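Local coordinates for protein L-aspartate semialdehyde sulfurtransferase (Methanocaldococcus jannaschii, PDB 3KPB) that probably makes homocysteine from aspartate semialdehyde and sulfide together with a partner protein, its C-terminal CBS domain pair binding S-adenosylmethionine and methylthioadenosine, at residues 1-6 with 107-112; 34-39 with 95-100; 50-55 with 67-72. All blocks are in the same frame, centred on the assembly; numbering follows the deposited sequence.

Contact 1. Residues 1-6 with 107-112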
loop_
_atom_site.group_PDB
_atom_site.type_symbol
_atom_site.label_atom_id
_atom_site.label_comp_id
_atom_site.label_asym_id
_atom_site.label_seq_id
_atom_site.Cartn_x
_atom_site.Cartn_y
_atom_site.Cartn_z
ATOM N N THR A 1 -23.668 15.025 6.494
ATOM C CA THR A 1 -22.987 14.266 5.407
ATOM C C THR A 1 -23.084 12.770 5.681
ATOM O O THR A 1 -22.303 12.232 6.469
ATOM C CB THR A 1 -21.485 14.637 5.303
ATOM O OG1 THR A 1 -21.206 15.825 6.083
ATOM C CG2 THR A 1 -21.083 14.865 3.848
ATOM N N LEU A 2 -24.043 12.094 5.055
ATOM C CA LEU A 2 -24.099 10.638 5.153
ATOM C C LEU A 2 -23.174 10.005 4.107
ATOM O O LEU A 2 -22.607 10.707 3.264
ATOM C CB LEU A 2 -25.541 10.114 5.033
ATOM C CG LEU A 2 -26.571 10.499 6.107
ATOM C CD1 LEU A 2 -27.881 9.750 5.867
ATOM C CD2 LEU A 2 -26.063 10.244 7.531
ATOM N N VAL A 3 -23.020 8.684 4.172
ATOM C CA VAL A 3 -22.178 7.945 3.226
ATOM C C VAL A 3 -22.879 7.707 1.882
ATOM O O VAL A 3 -22.314 8.021 0.830
ATOM C CB VAL A 3 -21.674 6.603 3.829
ATOM C CG1 VAL A 3 -21.152 5.669 2.744
ATOM C CG2 VAL A 3 -20.589 6.857 4.853
ATOM N N LYS A 4 -24.100 7.159 1.925
ATOM C CA LYS A 4 -24.865 6.790 0.711
ATOM C C LYS A 4 -24.986 7.974 -0.252
ATOM O O LYS A 4 -25.227 7.815 -1.454
ATOM C CB LYS A 4 -26.254 6.241 1.087
ATOM C CG LYS A 4 -27.303 7.281 1.523
ATOM C CD LYS A 4 -28.426 6.675 2.394
ATOM C CE LYS A 4 -29.319 5.656 1.587
ATOM N NZ LYS A 4 -28.609 4.326 1.364
ATOM N N ASP A 5 -24.793 9.155 0.333
ATOM C CA ASP A 5 -24.790 10.460 -0.318
ATOM C C ASP A 5 -23.567 10.715 -1.188
ATOM O O ASP A 5 -23.684 11.281 -2.305
ATOM C CB ASP A 5 -24.745 11.545 0.761
ATOM C CG ASP A 5 -26.108 11.930 1.289
ATOM O OD1 ASP A 5 -26.175 12.950 2.024
ATOM O OD2 ASP A 5 -27.109 11.243 0.984
ATOM N N ILE A 6 -22.395 10.349 -0.673
ATOM C CA ILE A 6 -21.122 10.742 -1.282
ATOM C C ILE A 6 -20.569 9.688 -2.236
ATOM O O ILE A 6 -19.521 9.887 -2.861
ATOM C CB ILE A 6 -20.058 11.095 -0.217
ATOM C CG1 ILE A 6 -19.503 9.819 0.445
ATOM C CG2 ILE A 6 -20.640 12.066 0.815
ATOM C CD1 ILE A 6 -18.097 9.980 1.008
ATOM N N GLY A 107 -20.807 0.122 -2.152
ATOM C CA GLY A 107 -19.715 0.963 -2.622
ATOM C C GLY A 107 -18.503 0.862 -1.723
ATOM O O GLY A 107 -18.408 -0.043 -0.889
ATOM N N ILE A 108 -17.572 1.793 -1.903
ATOM C CA ILE A 108 -16.405 1.896 -1.040
ATOM C C ILE A 108 -16.034 3.363 -0.849
ATOM O O ILE A 108 -16.175 4.179 -1.766
ATOM C CB ILE A 108 -15.202 1.066 -1.570
ATOM C CG1 ILE A 108 -14.043 1.095 -0.568
ATOM C CG2 ILE A 108 -14.756 1.559 -2.952
ATOM C CD1 ILE A 108 -13.186 -0.144 -0.582
ATOM N N VAL A 109 -15.591 3.683 0.363
ATOM C CA VAL A 109 -15.134 5.021 0.717
ATOM C C VAL A 109 -13.645 4.987 1.066
ATOM O O VAL A 109 -13.212 4.183 1.890
ATOM C CB VAL A 109 -15.955 5.599 1.900
ATOM C CG1 VAL A 109 -15.332 6.882 2.430
ATOM C CG2 VAL A 109 -17.389 5.863 1.467
ATOM N N THR A 110 -12.871 5.864 0.435
ATOM C CA THR A 110 -11.445 5.956 0.716
ATOM C C THR A 110 -11.094 7.231 1.487
ATOM O O THR A 110 -11.905 8.159 1.580
ATOM C CB THR A 110 -10.594 5.857 -0.574
ATOM O OG1 THR A 110 -10.758 7.046 -1.356
ATOM C CG2 THR A 110 -11.001 4.640 -1.408
ATOM N N SER A 111 -9.876 7.251 2.028
ATOM C CA SER A 111 -9.325 8.396 2.754
ATOM C C SER A 111 -8.972 9.546 1.814
ATOM O O SER A 111 -8.661 10.648 2.271
ATOM C CB SER A 111 -8.085 7.974 3.547
ATOM O OG SER A 111 -7.066 7.490 2.687
ATOM N N GLU A 112 -8.996 9.276 0.508
ATOM C CA GLU A 112 -8.854 10.326 -0.496
ATOM C C GLU A 112 -10.229 10.904 -0.795
ATOM O O GLU A 112 -10.370 12.115 -0.980
ATOM C CB GLU A 112 -8.202 9.801 -1.777
ATOM C CG GLU A 112 -6.719 9.458 -1.641
ATOM C CD GLU A 112 -6.462 7.985 -1.346
ATOM O OE1 GLU A 112 -5.426 7.467 -1.819
ATOM O OE2 GLU A 112 -7.283 7.344 -0.652
#
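Val3 is the first residue of 1-6 to reach Val109, and the touch is methyl to methyl: Val3 CG1 lies 4.0 Å from Val109 CG2. Val3 turns CG1 away from its own backbone N (chi1 164°), which carries this branch out to the strand. The backbones stay well apart, with 8.0 Å from Val3 CA to Val109 CA, so the gap is bridged by side chains alone and no hydrogen bond crosses it. The chain then makes a single short turn of helix, loosely formed, in which Ile6 N donates to Val3 O at 2.8 Å. That turn brings Ile6 round to the strand again. Its CB does not aim straight at Val109, but the long branch is extended beyond CG1 (chi2 154°) and delivers CD1 to 4.2 Å from Val109 CG2. One methyl of Val109 therefore receives both partners, which reach it from directions about 86° apart.

The buried surface is small, 97 Å², and purely apolar. Beyond Val109 the strand ends at Thr110, the N-cap of helix 111-118; Thr110 OG1 accepts a weak bond from Glu112 N. Thr110, Ser111 and Glu112 belong to the methylthioadenosine site, so the N-terminal turn packs on the strand that leads into that site.

Around the contact, Val3 also rests on Val98 of strand 95-99 and on Val84 of helix 81-91, while Ile6 lies against Val81 of helix 81-91 and Ile114 and Leu117 of helix 111-118. In this CBS domain pair the N-terminal turn is thus packed onto strands 95-99 and 105-110 and helices 81-91 and 111-118, with Val109 itself touching Leu7, Val98 and Ile114.

Contact 2. Residues 34-39 with 95-100; sequences HLPIVD and GVPVVD. With SAM (S-adenosylmethionine), chain E.
His34 lies opposite Gly95 and Pro36 opposite Pro97, at CA-CA distances of 6.4 and 6.5 Å; the segments head broadly the same way but splay apart beyond the prolines, with no hydrogen bond between them. This is the meeting of the two repeats of a CBS domain pair, or Bateman module: 35-38 and 95-99 are the middle strands of two separate three-stranded sheets, and HLPIVD and GVPVVD occupy equivalent places in them.

At the seam the two prolines lean together, Pro36 CG lying 4.1 Å from Pro97 CG, with the rings slanted across one another. The contact is apolar, and its flanks are filled by Leu44 beside Pro36 and by Ile47 and Val72 beside Pro97.

At the ligand end, His34 holds CG anti to its carbonyl carbon (chi1 -57°), which swings the imidazole to Gly95. Gly95 CA sits over one face of that ring, 3.6 Å from its centroid and 17° off the normal, a CH-pi contact. There is no space for a side chain at this position, since a beta carbon would run into His34 CD2. Although His34 NE2 is 3.2 Å from Gly95 N, the angle is too poor for a hydrogen bond; NE2 is hydrogen-bonded to Ser94 OG instead, which helps to fix the turn of the ring. His34 is itself a methylthioadenosine-binding residue, yet here the adenine atom N7 of S-adenosylmethionine lies at its edge, near the ring plane.

On the adenine, the exocyclic N6 of S-adenosylmethionine donates to Gly95 O at 2.8 Å with an N-H...O angle of 150°, and Pro97 CD stands 3.9 Å from the same N6.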
loop_
_atom_site.group_PDB
_atom_site.type_symbol
_atom_site.label_atom_id
_atom_site.label_comp_id
_atom_site.label_asym_id
_atom_site.label_seq_id
_atom_site.Cartn_x
_atom_site.Cartn_y
_atom_site.Cartn_z
ATOM N N HIS A 34 -8.350 -1.267 -2.946
ATOM C CA HIS A 34 -9.280 -1.940 -2.047
ATOM C C HIS A 34 -10.266 -2.723 -2.872
ATOM O O HIS A 34 -10.950 -2.164 -3.732
ATOM C CB HIS A 34 -10.038 -0.934 -1.196
ATOM C CG HIS A 34 -9.152 -0.045 -0.396
ATOM N ND1 HIS A 34 -8.740 1.189 -0.850
ATOM C CD2 HIS A 34 -8.579 -0.214 0.818
ATOM C CE1 HIS A 34 -7.958 1.747 0.056
ATOM N NE2 HIS A 34 -7.845 0.916 1.078
ATOM N N LEU A 35 -10.332 -4.022 -2.612
ATOM C CA LEU A 35 -11.206 -4.911 -3.346
ATOM C C LEU A 35 -12.016 -5.752 -2.359
ATOM O O LEU A 35 -11.510 -6.736 -1.816
ATOM C CB LEU A 35 -10.368 -5.796 -4.275
ATOM C CG LEU A 35 -11.126 -6.776 -5.171
ATOM C CD1 LEU A 35 -12.038 -6.029 -6.149
ATOM C CD2 LEU A 35 -10.153 -7.692 -5.909
ATOM N N PRO A 36 -13.268 -5.342 -2.086
ATOM C CA PRO A 36 -14.160 -6.158 -1.257
ATOM C C PRO A 36 -14.411 -7.503 -1.929
ATOM O O PRO A 36 -14.590 -7.563 -3.152
ATOM C CB PRO A 36 -15.455 -5.340 -1.207
ATOM C CG PRO A 36 -15.053 -3.940 -1.557
ATOM C CD PRO A 36 -13.858 -4.040 -2.446
ATOM N N ILE A 37 -14.393 -8.567 -1.130
ATOM C CA ILE A 37 -14.631 -9.912 -1.635
ATOM C C ILE A 37 -16.030 -10.341 -1.215
ATOM O O ILE A 37 -16.408 -10.196 -0.048
ATOM C CB ILE A 37 -13.567 -10.915 -1.126
ATOM C CG1 ILE A 37 -12.145 -10.425 -1.457
ATOM C CG2 ILE A 37 -13.841 -12.317 -1.685
ATOM C CD1 ILE A 37 -11.879 -10.132 -2.942
ATOM N N VAL A 38 -16.804 -10.832 -2.174
ATOM C CA VAL A 38 -18.179 -11.234 -1.908
ATOM C C VAL A 38 -18.358 -12.710 -2.228
ATOM O O VAL A 38 -17.600 -13.276 -3.032
ATOM C CB VAL A 38 -19.205 -10.378 -2.690
ATOM C CG1 VAL A 38 -19.171 -8.933 -2.208
ATOM C CG2 VAL A 38 -18.972 -10.467 -4.206
ATOM N N ASP A 39 -19.344 -13.333 -1.585
ATOM C CA ASP A 39 -19.667 -14.716 -1.902
ATOM C C ASP A 39 -20.544 -14.795 -3.148
ATOM O O ASP A 39 -20.843 -13.774 -3.780
ATOM C CB ASP A 39 -20.261 -15.474 -0.698
ATOM C CG ASP A 39 -21.565 -14.874 -0.180
ATOM O OD1 ASP A 39 -22.320 -14.234 -0.947
ATOM O OD2 ASP A 39 -21.844 -15.071 1.022
ATOM N N GLY A 95 -9.469 2.600 3.328
ATOM C CA GLY A 95 -10.670 2.286 2.550
ATOM C C GLY A 95 -11.611 1.393 3.333
ATOM O O GLY A 95 -11.170 0.445 3.982
ATOM N N VAL A 96 -12.903 1.703 3.298
ATOM C CA VAL A 96 -13.902 0.852 3.943
ATOM C C VAL A 96 -15.018 0.535 2.955
ATOM O O VAL A 96 -15.546 1.439 2.303
ATOM C CB VAL A 96 -14.488 1.472 5.251
ATOM C CG1 VAL A 96 -13.396 1.710 6.283
ATOM C CG2 VAL A 96 -15.241 2.765 4.971
ATOM N N PRO A 97 -15.364 -0.755 2.819
ATOM C CA PRO A 97 -16.539 -1.119 2.039
ATOM C C PRO A 97 -17.792 -0.568 2.707
ATOM O O PRO A 97 -17.872 -0.509 3.939
ATOM C CB PRO A 97 -16.541 -2.654 2.088
ATOM C CG PRO A 97 -15.145 -3.033 2.475
ATOM C CD PRO A 97 -14.686 -1.939 3.379
ATOM N N VAL A 98 -18.750 -0.158 1.885
ATOM C CA VAL A 98 -20.039 0.321 2.356
ATOM C C VAL A 98 -21.032 -0.820 2.134
ATOM O O VAL A 98 -21.135 -1.355 1.022
ATOM C CB VAL A 98 -20.464 1.605 1.607
ATOM C CG1 VAL A 98 -21.776 2.132 2.161
ATOM C CG2 VAL A 98 -19.375 2.673 1.719
ATOM N N VAL A 99 -21.722 -1.211 3.208
ATOM C CA VAL A 99 -22.655 -2.340 3.180
ATOM C C VAL A 99 -24.065 -1.896 3.556
ATOM O O VAL A 99 -24.250 -0.860 4.208
ATOM C CB VAL A 99 -22.205 -3.524 4.108
ATOM C CG1 VAL A 99 -20.876 -4.107 3.638
ATOM C CG2 VAL A 99 -22.121 -3.100 5.578
ATOM N N ASP A 100 -25.056 -2.671 3.124
ATOM C CA ASP A 100 -26.425 -2.467 3.583
ATOM C C ASP A 100 -26.783 -3.481 4.682
ATOM O O ASP A 100 -25.924 -4.255 5.134
ATOM C CB ASP A 100 -27.430 -2.474 2.408
ATOM C CG ASP A 100 -27.525 -3.824 1.691
ATOM O OD1 ASP A 100 -27.118 -4.859 2.263
ATOM O OD2 ASP A 100 -28.039 -3.848 0.546
HETATM N N SAM E . -4.158 0.917 4.537
HETATM C CA SAM E . -3.243 -0.216 4.748
HETATM C C SAM E . -3.515 -1.302 3.702
HETATM O O SAM E . -3.777 -1.011 2.532
HETATM O OXT SAM E . -3.472 -2.499 3.999
HETATM C CB SAM E . -3.458 -0.790 6.150
HETATM C CG SAM E . -2.145 -1.316 6.737
HETATM S SD SAM E . -2.245 -3.069 7.249
HETATM C CE SAM E . -0.513 -3.443 7.402
HETATM C "C5'" SAM E . -2.668 -4.097 5.797
HETATM C "C4'" SAM E . -3.953 -4.898 5.998
HETATM O "O4'" SAM E . -5.060 -4.011 6.220
HETATM C "C3'" SAM E . -4.284 -5.615 4.692
HETATM O "O3'" SAM E . -3.947 -6.991 4.844
HETATM C "C2'" SAM E . -5.797 -5.462 4.547
HETATM O "O2'" SAM E . -6.393 -6.760 4.446
HETATM C "C1'" SAM E . -6.211 -4.785 5.857
HETATM N N9 SAM E . -7.349 -3.881 5.586
HETATM C C8 SAM E . -7.354 -2.851 4.736
HETATM N N7 SAM E . -8.556 -2.272 4.753
HETATM C C5 SAM E . -9.318 -2.935 5.620
HETATM C C6 SAM E . -10.632 -2.801 6.050
HETATM N N6 SAM E . -11.414 -1.835 5.578
HETATM N N1 SAM E . -11.106 -3.663 6.961
HETATM C C2 SAM E . -10.344 -4.630 7.445
HETATM N N3 SAM E . -9.087 -4.787 7.055
HETATM C C4 SAM E . -8.552 -3.958 6.146
#

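Contact 3. Residues 50-55 with 67-72. With SAM (S-adenosylmethionine), chain E.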
loop_
_atom_site.group_PDB
_atom_site.type_symbol
_atom_site.label_atom_id
_atom_site.label_comp_id
_atom_site.label_asym_id
_atom_site.label_seq_id
_atom_site.Cartn_x
_atom_site.Cartn_y
_atom_site.Cartn_z
ATOM N N SER A 50 -3.319 -4.358 -2.058
ATOM C CA SER A 50 -2.030 -4.824 -2.588
ATOM C C SER A 50 -1.136 -5.452 -1.517
ATOM O O SER A 50 -0.298 -6.301 -1.836
ATOM C CB SER A 50 -1.272 -3.727 -3.337
ATOM O OG SER A 50 -0.907 -2.674 -2.464
ATOM N N TRP A 51 -1.307 -5.042 -0.260
ATOM C CA TRP A 51 -0.570 -5.677 0.827
ATOM C C TRP A 51 -0.868 -7.175 0.892
ATOM O O TRP A 51 0.040 -7.990 1.067
ATOM C CB TRP A 51 -0.866 -5.018 2.169
ATOM C CG TRP A 51 0.011 -5.545 3.257
ATOM C CD1 TRP A 51 -0.351 -6.391 4.271
ATOM C CD2 TRP A 51 1.412 -5.297 3.422
ATOM N NE1 TRP A 51 0.736 -6.667 5.069
ATOM C CE2 TRP A 51 1.829 -6.001 4.576
ATOM C CE3 TRP A 51 2.353 -4.528 2.719
ATOM C CZ2 TRP A 51 3.152 -5.962 5.042
ATOM C CZ3 TRP A 51 3.667 -4.491 3.182
ATOM C CH2 TRP A 51 4.051 -5.205 4.333
ATOM N N ASP A 52 -2.137 -7.536 0.738
ATOM C CA ASP A 52 -2.525 -8.945 0.760
ATOM C C ASP A 52 -2.020 -9.731 -0.445
ATOM O O ASP A 52 -1.796 -10.931 -0.335
ATOM C CB ASP A 52 -4.036 -9.072 0.861
ATOM C CG ASP A 52 -4.578 -8.412 2.097
ATOM O OD1 ASP A 52 -4.122 -8.755 3.210
ATOM O OD2 ASP A 52 -5.451 -7.539 1.953
ATOM N N ILE A 53 -1.848 -9.070 -1.587
ATOM C CA ILE A 53 -1.203 -9.714 -2.740
ATOM C C ILE A 53 0.230 -10.107 -2.372
ATOM O O ILE A 53 0.639 -11.250 -2.575
ATOM C CB ILE A 53 -1.218 -8.804 -3.999
ATOM C CG1 ILE A 53 -2.659 -8.442 -4.403
ATOM C CG2 ILE A 53 -0.442 -9.435 -5.170
ATOM C CD1 ILE A 53 -3.585 -9.628 -4.745
ATOM N N ALA A 54 0.984 -9.159 -1.815
ATOM C CA ALA A 54 2.326 -9.447 -1.304
ATOM C C ALA A 54 2.316 -10.562 -0.254
ATOM O O ALA A 54 3.160 -11.461 -0.292
ATOM C CB ALA A 54 2.977 -8.183 -0.742
ATOM N N LYS A 55 1.358 -10.512 0.670
ATOM C CA LYS A 55 1.268 -11.508 1.737
ATOM C C LYS A 55 0.996 -12.903 1.153
ATOM O O LYS A 55 1.604 -13.890 1.581
ATOM C CB LYS A 55 0.188 -11.096 2.738
ATOM C CG LYS A 55 0.419 -11.544 4.173
ATOM C CD LYS A 55 -0.280 -10.594 5.166
ATOM C CE LYS A 55 -1.787 -10.518 4.928
ATOM N NZ LYS A 55 -2.555 -10.312 6.197
ATOM N N ILE A 67 -6.188 -15.780 1.785
ATOM C CA ILE A 67 -5.414 -14.632 2.254
ATOM C C ILE A 67 -6.262 -13.420 2.634
ATOM O O ILE A 67 -5.779 -12.534 3.343
ATOM C CB ILE A 67 -4.318 -14.223 1.218
ATOM C CG1 ILE A 67 -3.162 -13.463 1.890
ATOM C CG2 ILE A 67 -4.917 -13.434 0.047
ATOM C CD1 ILE A 67 -2.237 -14.340 2.722
ATOM N N MET A 68 -7.509 -13.369 2.175
ATOM C CA MET A 68 -8.314 -12.168 2.400
ATOM C C MET A 68 -8.483 -11.875 3.885
ATOM O O MET A 68 -8.507 -12.789 4.713
ATOM C CB MET A 68 -9.678 -12.270 1.708
ATOM C CG MET A 68 -10.542 -13.399 2.229
ATOM S SD MET A 68 -12.039 -13.600 1.269
ATOM C CE MET A 68 -12.891 -14.808 2.286
ATOM N N THR A 69 -8.587 -10.594 4.219
ATOM C CA THR A 69 -8.848 -10.201 5.595
ATOM C C THR A 69 -10.335 -10.416 5.854
ATOM O O THR A 69 -11.181 -9.858 5.154
ATOM C CB THR A 69 -8.437 -8.742 5.845
ATOM O OG1 THR A 69 -7.011 -8.640 5.749
ATOM C CG2 THR A 69 -8.868 -8.284 7.231
ATOM N N ARG A 70 -10.648 -11.228 6.858
ATOM C CA ARG A 70 -12.028 -11.646 7.090
ATOM C C ARG A 70 -12.804 -10.769 8.072
ATOM O O ARG A 70 -14.036 -10.717 8.005
ATOM C CB ARG A 70 -12.075 -13.116 7.504
ATOM C CG ARG A 70 -11.775 -14.066 6.354
ATOM C CD ARG A 70 -11.686 -15.499 6.838
ATOM N NE ARG A 70 -11.166 -16.399 5.809
ATOM C CZ ARG A 70 -11.909 -17.252 5.107
ATOM N NH1 ARG A 70 -13.217 -17.334 5.319
ATOM N NH2 ARG A 70 -11.345 -18.033 4.194
ATOM N N ASN A 71 -12.094 -10.081 8.967
ATOM C CA ASN A 71 -12.725 -9.099 9.849
ATOM C C ASN A 71 -12.688 -7.737 9.176
ATOM O O ASN A 71 -11.748 -6.956 9.360
ATOM C CB ASN A 71 -12.046 -9.064 11.225
ATOM C CG ASN A 71 -12.636 -8.005 12.156
ATOM O OD1 ASN A 71 -13.697 -7.431 11.892
ATOM N ND2 ASN A 71 -11.940 -7.745 13.257
ATOM N N VAL A 72 -13.711 -7.467 8.374
ATOM C CA VAL A 72 -13.735 -6.255 7.576
ATOM C C VAL A 72 -14.352 -5.107 8.354
ATOM O O VAL A 72 -15.450 -5.227 8.906
ATOM C CB VAL A 72 -14.506 -6.442 6.246
ATOM C CG1 VAL A 72 -14.252 -5.264 5.311
ATOM C CG2 VAL A 72 -14.108 -7.747 5.570
HETATM N N SAM E . -4.158 0.917 4.537
HETATM C CA SAM E . -3.243 -0.216 4.748
HETATM C C SAM E . -3.515 -1.302 3.702
HETATM O O SAM E . -3.777 -1.011 2.532
HETATM O OXT SAM E . -3.472 -2.499 3.999
HETATM C CB SAM E . -3.458 -0.790 6.150
HETATM C CG SAM E . -2.145 -1.316 6.737
HETATM S SD SAM E . -2.245 -3.069 7.249
HETATM C CE SAM E . -0.513 -3.443 7.402
HETATM C "C5'" SAM E . -2.668 -4.097 5.797
HETATM C "C4'" SAM E . -3.953 -4.898 5.998
HETATM O "O4'" SAM E . -5.060 -4.011 6.220
HETATM C "C3'" SAM E . -4.284 -5.615 4.692
HETATM O "O3'" SAM E . -3.947 -6.991 4.844
HETATM C "C2'" SAM E . -5.797 -5.462 4.547
HETATM O "O2'" SAM E . -6.393 -6.760 4.446
HETATM C "C1'" SAM E . -6.211 -4.785 5.857
HETATM N N9 SAM E . -7.349 -3.881 5.586
HETATM C C8 SAM E . -7.354 -2.851 4.736
HETATM N N7 SAM E . -8.556 -2.272 4.753
HETATM C C5 SAM E . -9.318 -2.935 5.620
HETATM C C6 SAM E . -10.632 -2.801 6.050
HETATM N N6 SAM E . -11.414 -1.835 5.578
HETATM N N1 SAM E . -11.106 -3.663 6.961
HETATM C C2 SAM E . -10.344 -4.630 7.445
HETATM N N3 SAM E . -9.087 -4.787 7.055
HETATM C C4 SAM E . -8.552 -3.958 6.146
HETATM O O HOH W 1 -5.384 -10.776 5.438
#
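Beside the Asp52-Thr69 contact, the Trp51 ring has the S-adenosylmethionine methyl CE over one face, 4.2 Å above the plane and toward the rim, while ribose O3' lies in plane at its edge. The indole reaches the ligand because CG points away from the backbone N (chi1 -173°). The Asp52 carboxylate grips both ribose hydroxyls: O2' donates to Asp52 OD2 at 2.8 Å, and O3' donates to OD1 in a modelled bond so short that its exact length is doubtful. Thr69 OG1 is modelled doubtfully close to the same O2'. Within 50-55, Lys55 NZ makes a long salt bridge to Asp52 OD1. A water ties the segments together with two bonds given and two received: it donates to Asp52 OD1 and, at 2.8 Å, to Ile67 O, and accepts from Lys55 NZ and Thr69 OG1. Elsewhere in the contact, Ile67 CD1 packs on Lys55 CB at 4.1 Å. Replacing Asp52 by an alanine removes the carboxylate, and the ribose would probably be held less firmly and Lys55 left without its charged neighbour. A helix-borne aspartate holding the ribose diol, beside a threonine from the linking loop, is characteristic of the adenosyl-binding site of CBS domains.

Overall arrangement
The three contacts run across the CBS pair, with contact 2 near its middle. Its centre is about 12 Å from those of contact 1 and contact 3, which are about 22 Å apart on opposite sides of the chain's centre. Contacts 1 and 2 share a sheet: Gly107 O to Val98 N is 2.8 Å and Val109 O to Val96 N is 2.9 Å, both probable hydrogen bonds. Contacts 2 and 3 meet through packing, with Pro97 CG 3.7 Å from Val72 CG1, and share one S-adenosylmethionine: contact 2 hydrogen-bonds the adenine amino group, contact 3 the ribose, while also lining the adenine and the methyl. Contact 1 stays away, the Val109 side chain being about 9 Å from this ligand.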